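Local structure of alpha-glucosidase (Bacteroides thetaiotaomicron, 5XFM) at residues G145-E150 with E228-T233; K47-K52 with G205-S210. The protein hydrolyses beta-L-arabinopyranosides and alpha-galactosides as a bifunctional glycoside hydrolase of family 97. The protein carries 1 engineered substitution. All coordinates share one frame; numbering follows the deposited sequence.

Both contacts lie in the N-terminal beta-sandwich domain of the family 97 enzyme, their centres about 10 Å apart and on the same side of the chain's centre. Along the sequence their segments alternate: 47-52, 145-150, 205-210, 228-233. Interaction 1 pairs strands 136-147 and 231-235 within one antiparallel sheet; interaction 2 packs strand 47-59 of that same sheet against strand 206-212 of the other. Strands 47-59 and 136-147 are neighbours, and probable hydrogen bonds from R147 NE to K52 O and from E51 N to R147 O join the two contacts. Together they tie distant parts of the sequence into one sheet and seat that sheet on its partner.

Interaction 1: G145-E150 with E228-T233; sequences GFRFPE and EGNLYT
R147 and E228 meet in a salt bridge in which NH1 and NH2 both grip one carboxylate oxygen, with NH2 2.9 Å and NH1 3.0 Å from E228 OE1. R147 CG is anti to the backbone N (chi1 -171°), and a bend at chi3 (-54°) places NE. OE1 lies in the guanidinium plane, and the carboxylate is turned 33° from it. Water 1 bridges the other oxygen, E228 OE2, to R147 NH2, the latter bond weak. The N230 amide stands nearly upright to the guanidinium, its OD1 taking a weak bond from NH1, while L231 CB lies over one guanidinium face. An alanine at R147 would probably leave the E228 carboxylate without its charged mate and free to turn. On the backbone, F146 and Y232 form a hydrogen-bonded pair, 2.9 Å from F146 N to Y232 O and likewise from Y232 N to F146 O; F148 N continues to N230 O at 3.1 Å. On the face carrying F146 and Y232, the ring of F148, just past the strand, meets that of Y232 rim to rim, F148 CE2 3.7 Å from Y232 CD1; F199 stacks on the first and meets the second edge-to-face. This is antiparallel pairing of strands 136-147 and 231-235 within one sheet of the N-terminal beta-sandwich.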
loop_
_atom_site.group_PDB
_atom_site.type_symbol
_atom_site.label_atom_id
_atom_site.label_comp_id
_atom_site.label_asym_id
_atom_site.label_seq_id
_atom_site.Cartn_x
_atom_site.Cartn_y
_atom_site.Cartn_z
ATOM N N GLY A 145 21.517 -2.441 3.788
ATOM C CA GLY A 145 21.155 -3.788 3.378
ATOM C C GLY A 145 20.357 -4.588 4.390
ATOM O O GLY A 145 20.133 -4.159 5.523
ATOM N N PHE A 146 19.894 -5.748 3.940
ATOM C CA PHE A 146 19.147 -6.699 4.750
ATOM C C PHE A 146 19.623 -8.116 4.413
ATOM O O PHE A 146 19.428 -8.599 3.290
ATOM C CB PHE A 146 17.644 -6.549 4.508
ATOM C CG PHE A 146 17.167 -5.125 4.566
ATOM C CD1 PHE A 146 17.169 -4.330 3.431
ATOM C CD2 PHE A 146 16.743 -4.572 5.761
ATOM C CE1 PHE A 146 16.744 -3.020 3.489
ATOM C CE2 PHE A 146 16.318 -3.256 5.823
ATOM C CZ PHE A 146 16.321 -2.483 4.686
ATOM N N ARG A 147 20.276 -8.757 5.375
ATOM C CA ARG A 147 20.807 -10.102 5.203
ATOM C C ARG A 147 19.993 -11.088 6.035
ATOM O O ARG A 147 19.673 -10.813 7.186
ATOM C CB ARG A 147 22.281 -10.153 5.597
ATOM C CG ARG A 147 22.953 -11.460 5.255
ATOM C CD ARG A 147 24.404 -11.519 5.717
ATOM N NE ARG A 147 25.236 -10.411 5.247
ATOM C CZ ARG A 147 26.039 -10.491 4.187
ATOM N NH1 ARG A 147 26.072 -11.604 3.474
ATOM N NH2 ARG A 147 26.790 -9.458 3.818
ATOM N N PHE A 148 19.619 -12.214 5.440
ATOM C CA PHE A 148 18.716 -13.156 6.104
ATOM C C PHE A 148 19.348 -14.506 6.418
ATOM O O PHE A 148 20.317 -14.903 5.772
ATOM C CB PHE A 148 17.459 -13.363 5.255
ATOM C CG PHE A 148 16.641 -12.121 5.092
ATOM C CD1 PHE A 148 15.683 -11.779 6.034
ATOM C CD2 PHE A 148 16.835 -11.288 4.006
ATOM C CE1 PHE A 148 14.926 -10.629 5.887
ATOM C CE2 PHE A 148 16.085 -10.138 3.857
ATOM C CZ PHE A 148 15.131 -9.810 4.799
ATOM N N PRO A 149 18.807 -15.209 7.428
ATOM C CA PRO A 149 19.267 -16.580 7.675
ATOM C C PRO A 149 19.078 -17.465 6.453
ATOM O O PRO A 149 18.118 -17.308 5.701
ATOM C CB PRO A 149 18.384 -17.047 8.832
ATOM C CG PRO A 149 17.984 -15.798 9.523
ATOM C CD PRO A 149 17.850 -14.755 8.450
ATOM N N GLU A 150 20.006 -18.397 6.294
ATOM C CA GLU A 150 20.093 -19.316 5.162
ATOM C C GLU A 150 18.759 -19.932 4.726
ATOM O O GLU A 150 18.491 -20.065 3.534
ATOM C CB GLU A 150 21.113 -20.396 5.507
ATOM C CG GLU A 150 22.512 -19.979 5.085
ATOM C CD GLU A 150 23.576 -20.993 5.439
ATOM O OE1 GLU A 150 23.259 -22.199 5.506
ATOM O OE2 GLU A 150 24.731 -20.573 5.680
ATOM N N GLU A 228 25.660 -12.498 -2.600
ATOM C CA GLU A 228 26.273 -13.257 -1.512
ATOM C C GLU A 228 25.339 -14.318 -0.929
ATOM O O GLU A 228 25.500 -14.719 0.218
ATOM C CB GLU A 228 26.743 -12.309 -0.402
ATOM C CG GLU A 228 27.781 -11.297 -0.867
ATOM C CD GLU A 228 28.192 -10.322 0.219
ATOM O OE1 GLU A 228 27.981 -10.625 1.414
ATOM O OE2 GLU A 228 28.715 -9.242 -0.124
ATOM N N GLY A 229 24.345 -14.736 -1.706
ATOM C CA GLY A 229 23.445 -15.796 -1.290
ATOM C C GLY A 229 22.275 -15.389 -0.410
ATOM O O GLY A 229 21.295 -16.125 -0.306
ATOM N N ASN A 230 22.380 -14.240 0.250
ATOM C CA ASN A 230 21.370 -13.857 1.234
ATOM C C ASN A 230 21.204 -12.359 1.500
ATOM O O ASN A 230 20.534 -11.974 2.457
ATOM C CB ASN A 230 21.700 -14.544 2.556
ATOM C CG ASN A 230 23.117 -14.247 3.017
ATOM O OD1 ASN A 230 23.838 -13.470 2.383
ATOM N ND2 ASN A 230 23.520 -14.854 4.129
ATOM N N LEU A 231 21.806 -11.511 0.673
ATOM C CA LEU A 231 21.806 -10.080 0.971
ATOM C C LEU A 231 21.024 -9.263 -0.046
ATOM O O LEU A 231 21.264 -9.354 -1.245
ATOM C CB LEU A 231 23.239 -9.542 1.056
ATOM C CG LEU A 231 23.290 -8.018 1.227
ATOM C CD1 LEU A 231 22.743 -7.631 2.582
ATOM C CD2 LEU A 231 24.690 -7.453 1.017
ATOM N N TYR A 232 20.105 -8.446 0.452
ATOM C CA TYR A 232 19.355 -7.523 -0.388
ATOM C C TYR A 232 19.779 -6.106 -0.060
ATOM O O TYR A 232 19.770 -5.722 1.092
ATOM C CB TYR A 232 17.849 -7.678 -0.166
ATOM C CG TYR A 232 17.327 -9.039 -0.531
ATOM C CD1 TYR A 232 17.367 -10.081 0.382
ATOM C CD2 TYR A 232 16.804 -9.287 -1.792
ATOM C CE1 TYR A 232 16.898 -11.329 0.056
ATOM C CE2 TYR A 232 16.324 -10.530 -2.124
ATOM C CZ TYR A 232 16.374 -11.550 -1.197
ATOM O OH TYR A 232 15.913 -12.803 -1.522
ATOM N N THR A 233 20.156 -5.338 -1.072
ATOM C CA THR A 233 20.636 -3.977 -0.868
ATOM C C THR A 233 19.615 -2.947 -1.350
ATOM O O THR A 233 18.919 -3.155 -2.348
ATOM C CB THR A 233 21.978 -3.765 -1.584
ATOM O OG1 THR A 233 22.946 -4.643 -1.006
ATOM C CG2 THR A 233 22.467 -2.328 -1.440
HETATM O O HOH W 1 28.180 -7.901 2.052
#

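Interaction 2: K47-K52 with G205-S210; sequences KTMLEK and GWVLVS
M49 and L50 pack against V207 in a buried van der Waals contact, without hydrogen bonds between the two segments, joining the two sheets of the N-terminal domain where strand 47-59 lies across from strand 206-212. The backbones stay well apart, the nearest CA atoms, those of M49 and V207, being 7.3 Å from each other. V207 presents both methyls: CG2 lies 4.1 Å from M49 CB, and CG1 lies 4.0 Å from L50 CD1, which is equally near CG2. One leucine methyl thus sits against both branches of the valine, the two side chains meeting at a slant. M49 runs on past V207 to the start of the facing strand. Its chain folds at both CB-CG and CG-SD (chi2 -63°, chi3 -77°), and the terminal methyl CE ends 3.8 Å from W206 N and 4.0 Å from G205 C. A side chain on G205 would point at that methyl, and its backbone angles by themselves call for glycine. Strand 256-266 flanks the contact, V265 touching M49 and I263 touching both L50 and V207. M49 and L50 both face V42, a classic beta bulge at a corner of the chain, which is consistent with two consecutive residues reaching the facing sheet. Such packing of aliphatic side chains between facing sheets is part of the hydrophobic core of a beta-sandwich, consistent with the galactose mutarotase-like clan of this domain.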
loop_
_atom_site.group_PDB
_atom_site.type_symbol
_atom_site.label_atom_id
_atom_site.label_comp_id
_atom_site.label_asym_id
_atom_site.label_seq_id
_atom_site.Cartn_x
_atom_site.Cartn_y
_atom_site.Cartn_z
ATOM N N LYS A 47 15.914 -15.686 18.505
ATOM C CA LYS A 47 16.198 -16.240 17.191
ATOM C C LYS A 47 16.670 -15.155 16.242
ATOM O O LYS A 47 16.126 -14.053 16.225
ATOM C CB LYS A 47 14.972 -16.951 16.612
ATOM C CG LYS A 47 14.428 -18.084 17.475
ATOM C CD LYS A 47 15.479 -19.177 17.669
ATOM C CE LYS A 47 16.170 -19.558 16.360
ATOM N NZ LYS A 47 16.993 -20.796 16.486
ATOM N N THR A 48 17.718 -15.467 15.484
ATOM C CA THR A 48 18.236 -14.557 14.474
ATOM C C THR A 48 17.198 -14.371 13.370
ATOM O O THR A 48 16.747 -15.344 12.754
ATOM C CB THR A 48 19.556 -15.082 13.854
ATOM O OG1 THR A 48 20.496 -15.389 14.892
ATOM C CG2 THR A 48 20.162 -14.045 12.915
ATOM N N MET A 49 16.832 -13.119 13.119
ATOM C CA MET A 49 15.847 -12.795 12.093
ATOM C C MET A 49 16.527 -12.069 10.942
ATOM O O MET A 49 16.241 -12.320 9.767
ATOM C CB MET A 49 14.728 -11.950 12.691
ATOM C CG MET A 49 14.075 -12.595 13.897
ATOM S SD MET A 49 13.282 -14.149 13.462
ATOM C CE MET A 49 11.801 -13.544 12.658
ATOM N N LEU A 50 17.432 -11.160 11.287
ATOM C CA LEU A 50 18.339 -10.598 10.300
ATOM C C LEU A 50 19.751 -10.823 10.786
ATOM O O LEU A 50 20.073 -10.512 11.929
ATOM C CB LEU A 50 18.100 -9.100 10.094
ATOM C CG LEU A 50 16.961 -8.637 9.184
ATOM C CD1 LEU A 50 15.649 -8.671 9.945
ATOM C CD2 LEU A 50 17.245 -7.227 8.679
ATOM N N GLU A 51 20.587 -11.398 9.935
ATOM C CA GLU A 51 21.996 -11.485 10.252
ATOM C C GLU A 51 22.659 -10.147 9.971
ATOM O O GLU A 51 21.992 -9.171 9.622
ATOM C CB GLU A 51 22.667 -12.633 9.503
ATOM C CG GLU A 51 22.032 -13.972 9.846
ATOM C CD GLU A 51 22.734 -15.138 9.213
ATOM O OE1 GLU A 51 23.019 -15.075 8.002
ATOM O OE2 GLU A 51 23.049 -16.097 9.948
ATOM N N LYS A 52 23.972 -10.106 10.136
ATOM C CA LYS A 52 24.719 -8.875 9.974
ATOM C C LYS A 52 24.462 -8.243 8.607
ATOM O O LYS A 52 24.824 -8.784 7.558
ATOM C CB LYS A 52 26.191 -9.173 10.194
ATOM C CG LYS A 52 26.466 -9.501 11.660
ATOM C CD LYS A 52 27.900 -9.871 11.899
ATOM C CE LYS A 52 28.802 -8.734 11.533
ATOM N NZ LYS A 52 29.988 -8.687 12.428
ATOM N N GLY A 205 9.483 -17.393 12.326
ATOM C CA GLY A 205 8.633 -16.236 12.091
ATOM C C GLY A 205 8.783 -15.476 10.779
ATOM O O GLY A 205 9.063 -16.060 9.738
ATOM N N TRP A 206 8.547 -14.167 10.830
ATOM C CA TRP A 206 8.395 -13.366 9.624
ATOM C C TRP A 206 9.068 -11.995 9.701
ATOM O O TRP A 206 9.136 -11.366 10.765
ATOM C CB TRP A 206 6.905 -13.174 9.311
ATOM C CG TRP A 206 6.119 -14.454 9.216
ATOM C CD1 TRP A 206 5.581 -15.168 10.248
ATOM C CD2 TRP A 206 5.797 -15.176 8.019
ATOM N NE1 TRP A 206 4.937 -16.282 9.768
ATOM C CE2 TRP A 206 5.054 -16.309 8.401
ATOM C CE3 TRP A 206 6.059 -14.967 6.659
ATOM C CZ2 TRP A 206 4.573 -17.236 7.471
ATOM C CZ3 TRP A 206 5.580 -15.885 5.738
ATOM C CH2 TRP A 206 4.847 -17.007 6.150
ATOM N N VAL A 207 9.527 -11.529 8.544
ATOM C CA VAL A 207 10.102 -10.196 8.395
ATOM C C VAL A 207 9.536 -9.466 7.162
ATOM O O VAL A 207 9.524 -10.009 6.073
ATOM C CB VAL A 207 11.628 -10.262 8.272
ATOM C CG1 VAL A 207 12.193 -8.888 7.925
ATOM C CG2 VAL A 207 12.253 -10.808 9.563
ATOM N N LEU A 208 9.055 -8.241 7.342
ATOM C CA LEU A 208 8.627 -7.397 6.230
ATOM C C LEU A 208 9.513 -6.159 6.103
ATOM O O LEU A 208 9.581 -5.336 7.018
ATOM C CB LEU A 208 7.178 -6.964 6.415
ATOM C CG LEU A 208 6.576 -6.128 5.282
ATOM C CD1 LEU A 208 6.253 -6.974 4.042
ATOM C CD2 LEU A 208 5.355 -5.364 5.773
ATOM N N VAL A 209 10.190 -6.034 4.968
ATOM C CA VAL A 209 11.082 -4.906 4.701
ATOM C C VAL A 209 10.388 -3.850 3.843
ATOM O O VAL A 209 9.829 -4.168 2.795
ATOM C CB VAL A 209 12.370 -5.380 3.994
ATOM C CG1 VAL A 209 13.206 -4.209 3.529
ATOM C CG2 VAL A 209 13.171 -6.301 4.915
ATOM N N SER A 210 10.404 -2.598 4.288
ATOM C CA SER A 210 9.833 -1.528 3.473
ATOM C C SER A 210 10.519 -0.195 3.743
ATOM O O SER A 210 11.605 -0.155 4.308
ATOM C CB SER A 210 8.330 -1.405 3.720
ATOM O OG SER A 210 7.698 -0.734 2.643
#